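Local coordinates for Blr3880 protein (PDB 2OOD) that probably catalyses the zinc-dependent hydrolytic deamination of guanine to xanthine and ammonia in purine degradation, and is captured here with guanine and a zinc ion bound, at residues G163-I167 / F182-S186; P179-Y183 / E214-C219. Residue numbers count along the deposited sequence, not the author numbering.

Contact 1 (G163-I167 / F182-S186); sequences GLTGI and FYRDS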
loop_
_atom_site.group_PDB
_atom_site.type_symbol
_atom_site.label_atom_id
_atom_site.label_comp_id
_atom_site.label_asym_id
_atom_site.label_seq_id
_atom_site.Cartn_x
_atom_site.Cartn_y
_atom_site.Cartn_z
ATOM N N GLY A 163 1.306 19.466 -20.700
ATOM C CA GLY A 163 1.131 19.707 -22.116
ATOM C C GLY A 163 -0.018 18.936 -22.721
ATOM O O GLY A 163 -0.573 18.039 -22.091
ATOM N N LEU A 164 -0.381 19.297 -23.947
ATOM C CA LEU A 164 -1.466 18.630 -24.657
ATOM C C LEU A 164 -1.062 17.179 -24.902
ATOM O O LEU A 164 -0.046 16.911 -25.539
ATOM C CB LEU A 164 -1.730 19.327 -25.994
ATOM C CG LEU A 164 -2.895 18.780 -26.820
ATOM C CD1 LEU A 164 -4.208 18.989 -26.082
ATOM C CD2 LEU A 164 -2.916 19.471 -28.159
ATOM N N THR A 165 -1.860 16.248 -24.394
ATOM C CA THR A 165 -1.572 14.826 -24.545
ATOM C C THR A 165 -2.198 14.242 -25.810
ATOM O O THR A 165 -3.359 13.840 -25.801
ATOM C CB THR A 165 -2.087 14.047 -23.323
ATOM O OG1 THR A 165 -1.450 14.549 -22.142
ATOM C CG2 THR A 165 -1.794 12.567 -23.468
ATOM N N GLY A 166 -1.423 14.189 -26.892
ATOM C CA GLY A 166 -1.930 13.668 -28.153
ATOM C C GLY A 166 -2.163 12.166 -28.186
ATOM O O GLY A 166 -1.345 11.392 -27.691
ATOM N N ILE A 167 -3.286 11.752 -28.764
ATOM C CA ILE A 167 -3.632 10.340 -28.876
ATOM C C ILE A 167 -4.200 10.172 -30.283
ATOM O O ILE A 167 -5.171 10.829 -30.671
ATOM C CB ILE A 167 -4.663 9.916 -27.792
ATOM C CG1 ILE A 167 -5.043 8.446 -27.965
ATOM C CG2 ILE A 167 -5.887 10.794 -27.854
ATOM C CD1 ILE A 167 -3.984 7.492 -27.489
ATOM N N PHE A 182 -3.131 18.510 -33.328
ATOM C CA PHE A 182 -2.236 18.337 -32.200
ATOM C C PHE A 182 -1.048 19.293 -32.328
ATOM O O PHE A 182 -0.679 19.981 -31.369
ATOM C CB PHE A 182 -1.721 16.897 -32.137
ATOM C CG PHE A 182 -0.669 16.686 -31.091
ATOM C CD1 PHE A 182 -1.013 16.599 -29.750
ATOM C CD2 PHE A 182 0.676 16.635 -31.444
ATOM C CE1 PHE A 182 -0.028 16.467 -28.772
ATOM C CE2 PHE A 182 1.668 16.505 -30.472
ATOM C CZ PHE A 182 1.313 16.422 -29.136
ATOM N N TYR A 183 -0.436 19.325 -33.511
ATOM C CA TYR A 183 0.705 20.206 -33.737
ATOM C C TYR A 183 0.280 21.656 -33.580
ATOM O O TYR A 183 0.986 22.468 -32.975
ATOM C CB TYR A 183 1.267 20.026 -35.144
ATOM C CG TYR A 183 2.333 21.048 -35.472
ATOM C CD1 TYR A 183 3.569 20.996 -34.857
ATOM C CD2 TYR A 183 2.093 22.080 -36.375
ATOM C CE1 TYR A 183 4.552 21.942 -35.126
ATOM C CE2 TYR A 183 3.071 23.040 -36.654
ATOM C CZ TYR A 183 4.303 22.960 -36.022
ATOM O OH TYR A 183 5.304 23.880 -36.281
ATOM N N ARG A 184 -0.875 21.978 -34.151
ATOM C CA ARG A 184 -1.413 23.328 -34.089
ATOM C C ARG A 184 -1.609 23.749 -32.633
ATOM O O ARG A 184 -1.016 24.731 -32.179
ATOM C CB ARG A 184 -2.747 23.378 -34.830
ATOM C CG ARG A 184 -3.358 24.767 -34.966
ATOM C CD ARG A 184 -4.830 24.633 -35.344
ATOM N NE ARG A 184 -5.565 23.934 -34.287
ATOM C CZ ARG A 184 -6.777 23.406 -34.433
ATOM N NH1 ARG A 184 -7.402 23.489 -35.606
ATOM N NH2 ARG A 184 -7.368 22.801 -33.403
ATOM N N ASP A 185 -2.426 22.991 -31.903
ATOM C CA ASP A 185 -2.701 23.297 -30.503
ATOM C C ASP A 185 -1.459 23.285 -29.611
ATOM O O ASP A 185 -1.280 24.189 -28.789
ATOM C CB ASP A 185 -3.755 22.344 -29.942
ATOM C CG ASP A 185 -5.069 22.420 -30.702
ATOM O OD1 ASP A 185 -5.369 23.485 -31.281
ATOM O OD2 ASP A 185 -5.814 21.418 -30.712
ATOM N N SER A 186 -0.598 22.281 -29.764
ATOM C CA SER A 186 0.617 22.208 -28.949
ATOM C C SER A 186 1.475 23.444 -29.173
ATOM O O SER A 186 2.085 23.973 -28.241
ATOM C CB SER A 186 1.439 20.963 -29.298
ATOM O OG SER A 186 0.759 19.783 -28.913
HETATM O O HOH W 1 1.969 18.582 -26.614
#
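Phe182 reaches from its helix across the backbone of 164-166, its ring edge meeting the carbonyl of Leu164 (CE1 to Leu164 O, 3.3 Å) while the same CE1 lies 3.3 Å from Gly166 N. This is the strand-to-helix interface of a beta-alpha-beta unit in the amidohydrolase TIM barrel, where helix 179-193 covers the outer side of strand 160-166. Gly166 makes the close approach possible: a CB there would stand about 2.6 Å from Phe182 CD1. Leu164, just before the short strand stretch 165-166 and also directed at the helix, fills the space one turn further along, its CD2 touching Phe182 CD1 at 3.8 Å and Asp185 CB at 3.5 Å; Pro143 of helix 143-156 packs against both Leu164 and Asp185. Thr165 points the other way, into the barrel, where its OG1 is hydrogen-bonded to Thr139 N and its side chain comes within about 6 Å of those of the zinc ligands His81 and His234. The carboxylate of Asp185 pairs with Arg184 on its own helix (Arg184 NH2 to Asp185 OD1, 3.0 Å). Polar contact between strand and helix runs through one water, which donates to Leu164 O at 2.8 Å and to Ser186 OG at 2.9 Å.

Contact 2 (P179-Y183 / E214-C219); sequences PENFY and ELLKAC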
loop_
_atom_site.group_PDB
_atom_site.type_symbol
_atom_site.label_atom_id
_atom_site.label_comp_id
_atom_site.label_asym_id
_atom_site.label_seq_id
_atom_site.Cartn_x
_atom_site.Cartn_y
_atom_site.Cartn_z
ATOM N N PRO A 179 -3.235 14.573 -36.046
ATOM C CA PRO A 179 -1.844 14.973 -35.807
ATOM C C PRO A 179 -1.683 16.467 -36.109
ATOM O O PRO A 179 -0.927 17.173 -35.436
ATOM C CB PRO A 179 -1.062 14.106 -36.794
ATOM C CG PRO A 179 -1.919 12.862 -36.907
ATOM C CD PRO A 179 -3.307 13.452 -37.001
ATOM N N GLU A 180 -2.402 16.939 -37.129
ATOM C CA GLU A 180 -2.359 18.345 -37.527
ATOM C C GLU A 180 -2.828 19.235 -36.377
ATOM O O GLU A 180 -2.088 20.119 -35.925
ATOM C CB GLU A 180 -3.235 18.579 -38.764
ATOM C CG GLU A 180 -2.686 17.964 -40.066
ATOM C CD GLU A 180 -2.498 16.433 -39.992
ATOM O OE1 GLU A 180 -3.506 15.701 -39.801
ATOM O OE2 GLU A 180 -1.335 15.963 -40.130
ATOM N N ASN A 181 -4.052 18.998 -35.904
ATOM C CA ASN A 181 -4.600 19.773 -34.792
ATOM C C ASN A 181 -3.690 19.689 -33.566
ATOM O O ASN A 181 -3.499 20.670 -32.843
ATOM C CB ASN A 181 -6.002 19.276 -34.423
ATOM C CG ASN A 181 -7.020 19.548 -35.516
ATOM O OD1 ASN A 181 -7.030 20.623 -36.123
ATOM N ND2 ASN A 181 -7.891 18.579 -35.766
ATOM N N PHE A 182 -3.131 18.510 -33.328
ATOM C CA PHE A 182 -2.236 18.337 -32.200
ATOM C C PHE A 182 -1.048 19.293 -32.328
ATOM O O PHE A 182 -0.679 19.981 -31.369
ATOM C CB PHE A 182 -1.721 16.897 -32.137
ATOM C CG PHE A 182 -0.669 16.686 -31.091
ATOM C CD1 PHE A 182 -1.013 16.599 -29.750
ATOM C CD2 PHE A 182 0.676 16.635 -31.444
ATOM C CE1 PHE A 182 -0.028 16.467 -28.772
ATOM C CE2 PHE A 182 1.668 16.505 -30.472
ATOM C CZ PHE A 182 1.313 16.422 -29.136
ATOM N N TYR A 183 -0.436 19.325 -33.511
ATOM C CA TYR A 183 0.705 20.206 -33.737
ATOM C C TYR A 183 0.280 21.656 -33.580
ATOM O O TYR A 183 0.986 22.468 -32.975
ATOM C CB TYR A 183 1.267 20.026 -35.144
ATOM C CG TYR A 183 2.333 21.048 -35.472
ATOM C CD1 TYR A 183 3.569 20.996 -34.857
ATOM C CD2 TYR A 183 2.093 22.080 -36.375
ATOM C CE1 TYR A 183 4.552 21.942 -35.126
ATOM C CE2 TYR A 183 3.071 23.040 -36.654
ATOM C CZ TYR A 183 4.303 22.960 -36.022
ATOM O OH TYR A 183 5.304 23.880 -36.281
ATOM N N GLU A 214 2.654 9.634 -37.792
ATOM C CA GLU A 214 2.490 11.051 -38.138
ATOM C C GLU A 214 2.480 11.876 -36.844
ATOM O O GLU A 214 3.136 12.925 -36.755
ATOM C CB GLU A 214 1.185 11.311 -38.904
ATOM C CG GLU A 214 1.056 10.555 -40.209
ATOM C CD GLU A 214 0.343 9.218 -40.032
ATOM O OE1 GLU A 214 -0.880 9.243 -39.709
ATOM O OE2 GLU A 214 1.004 8.155 -40.211
ATOM N N LEU A 215 1.736 11.392 -35.848
ATOM C CA LEU A 215 1.642 12.067 -34.560
ATOM C C LEU A 215 3.030 12.173 -33.925
ATOM O O LEU A 215 3.395 13.212 -33.381
ATOM C CB LEU A 215 0.695 11.305 -33.631
ATOM C CG LEU A 215 0.510 11.885 -32.227
ATOM C CD1 LEU A 215 0.008 13.306 -32.334
ATOM C CD2 LEU A 215 -0.466 11.027 -31.436
ATOM N N LEU A 216 3.809 11.100 -34.002
ATOM C CA LEU A 216 5.146 11.127 -33.425
ATOM C C LEU A 216 6.061 12.004 -34.267
ATOM O O LEU A 216 7.007 12.599 -33.749
ATOM C CB LEU A 216 5.723 9.713 -33.326
ATOM C CG LEU A 216 5.071 8.816 -32.272
ATOM C CD1 LEU A 216 5.633 7.411 -32.374
ATOM C CD2 LEU A 216 5.322 9.388 -30.894
ATOM N N LYS A 217 5.783 12.086 -35.565
ATOM C CA LYS A 217 6.604 12.919 -36.437
ATOM C C LYS A 217 6.309 14.384 -36.081
ATOM O O LYS A 217 7.180 15.259 -36.177
ATOM C CB LYS A 217 6.294 12.631 -37.914
ATOM C CG LYS A 217 7.377 13.156 -38.858
ATOM C CD LYS A 217 7.146 12.766 -40.330
ATOM C CE LYS A 217 7.604 11.320 -40.664
ATOM N NZ LYS A 217 6.745 10.210 -40.104
ATOM N N ALA A 218 5.073 14.631 -35.647
ATOM C CA ALA A 218 4.644 15.961 -35.244
ATOM C C ALA A 218 5.383 16.357 -33.957
ATOM O O ALA A 218 5.852 17.495 -33.819
ATOM C CB ALA A 218 3.133 15.972 -35.011
ATOM N N CYS A 219 5.483 15.412 -33.021
ATOM C CA CYS A 219 6.176 15.656 -31.757
ATOM C C CYS A 219 7.624 15.967 -32.064
ATOM O O CYS A 219 8.245 16.801 -31.408
ATOM C CB CYS A 219 6.115 14.425 -30.851
ATOM S SG CYS A 219 4.457 13.979 -30.317
#
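Two neighbouring helices of the barrel's outer layer, 179-193 and 213-225, pack side by side here through their N-terminal turns, in a mainly apolar contact that runs from an exposed outer side at Glu214 to a buried inner side at Phe182, Leu215 and Cys219. The two short segments run nearly parallel, with 19° between their N-to-C directions, and their axes come within 9.2 Å. The backbones come closest at the start of the helices, where Pro179 CA is 4.7 Å from Leu215 CA; further on, Ala218, with only a methyl side chain, lets its CA lie 6.0 Å from Tyr183 CA. Pro179, in the first turn of its helix, lays its ring against the start of the other, with CG 4.0 Å from Glu214 CB and CB 4.0 Å from Leu215 N. One turn on, Ala218 CB points into the gap between the helices, 4.3 Å from Pro179 O and 4.5 Å from Tyr183 CB. The Tyr183 side chain packs on Arg221 and Leu222 further along helix 213-225, and its OH is hydrogen-bonded to Glu225 OE1. On the buried side Leu215 CD1 sits over one face of the Phe182 ring, 4.0 Å from the centroid, in a CH-pi contact, while Ala218 CB lies near the ring edge. Cys219 SG approaches obliquely, 3.8 Å from Phe182 CE2, as a sulfur-aromatic contact, and the cysteine also packs on Ile203 and Pro205 of strand 199-205, the barrel strand between the two helices in the chain. Successive beta-alpha units thus set their helices alongside one another with the same chain direction, characteristic of a TIM barrel's helical shell.

Overall arrangement
Contacts 1 and 2 share helix 179-193 and, within it, Phe182: the ring meets strand 160-166 in contact 1 and helix 213-225 in contact 2, so one aromatic side chain fills the corner between barrel wall and helical shell. The two centres are 7 Å apart and join directly where Leu215 CD2 packs on Gly166 C at 3.8 Å. Contact 1 is wholly buried and combines ring-to-backbone approach with a water bridge. Contact 2, further from the centre of the chain, is larger and chiefly apolar, and reaches the surface at Glu214. Contact 1 fastens the helix inward to its own strand, contact 2 sideways to the next helix.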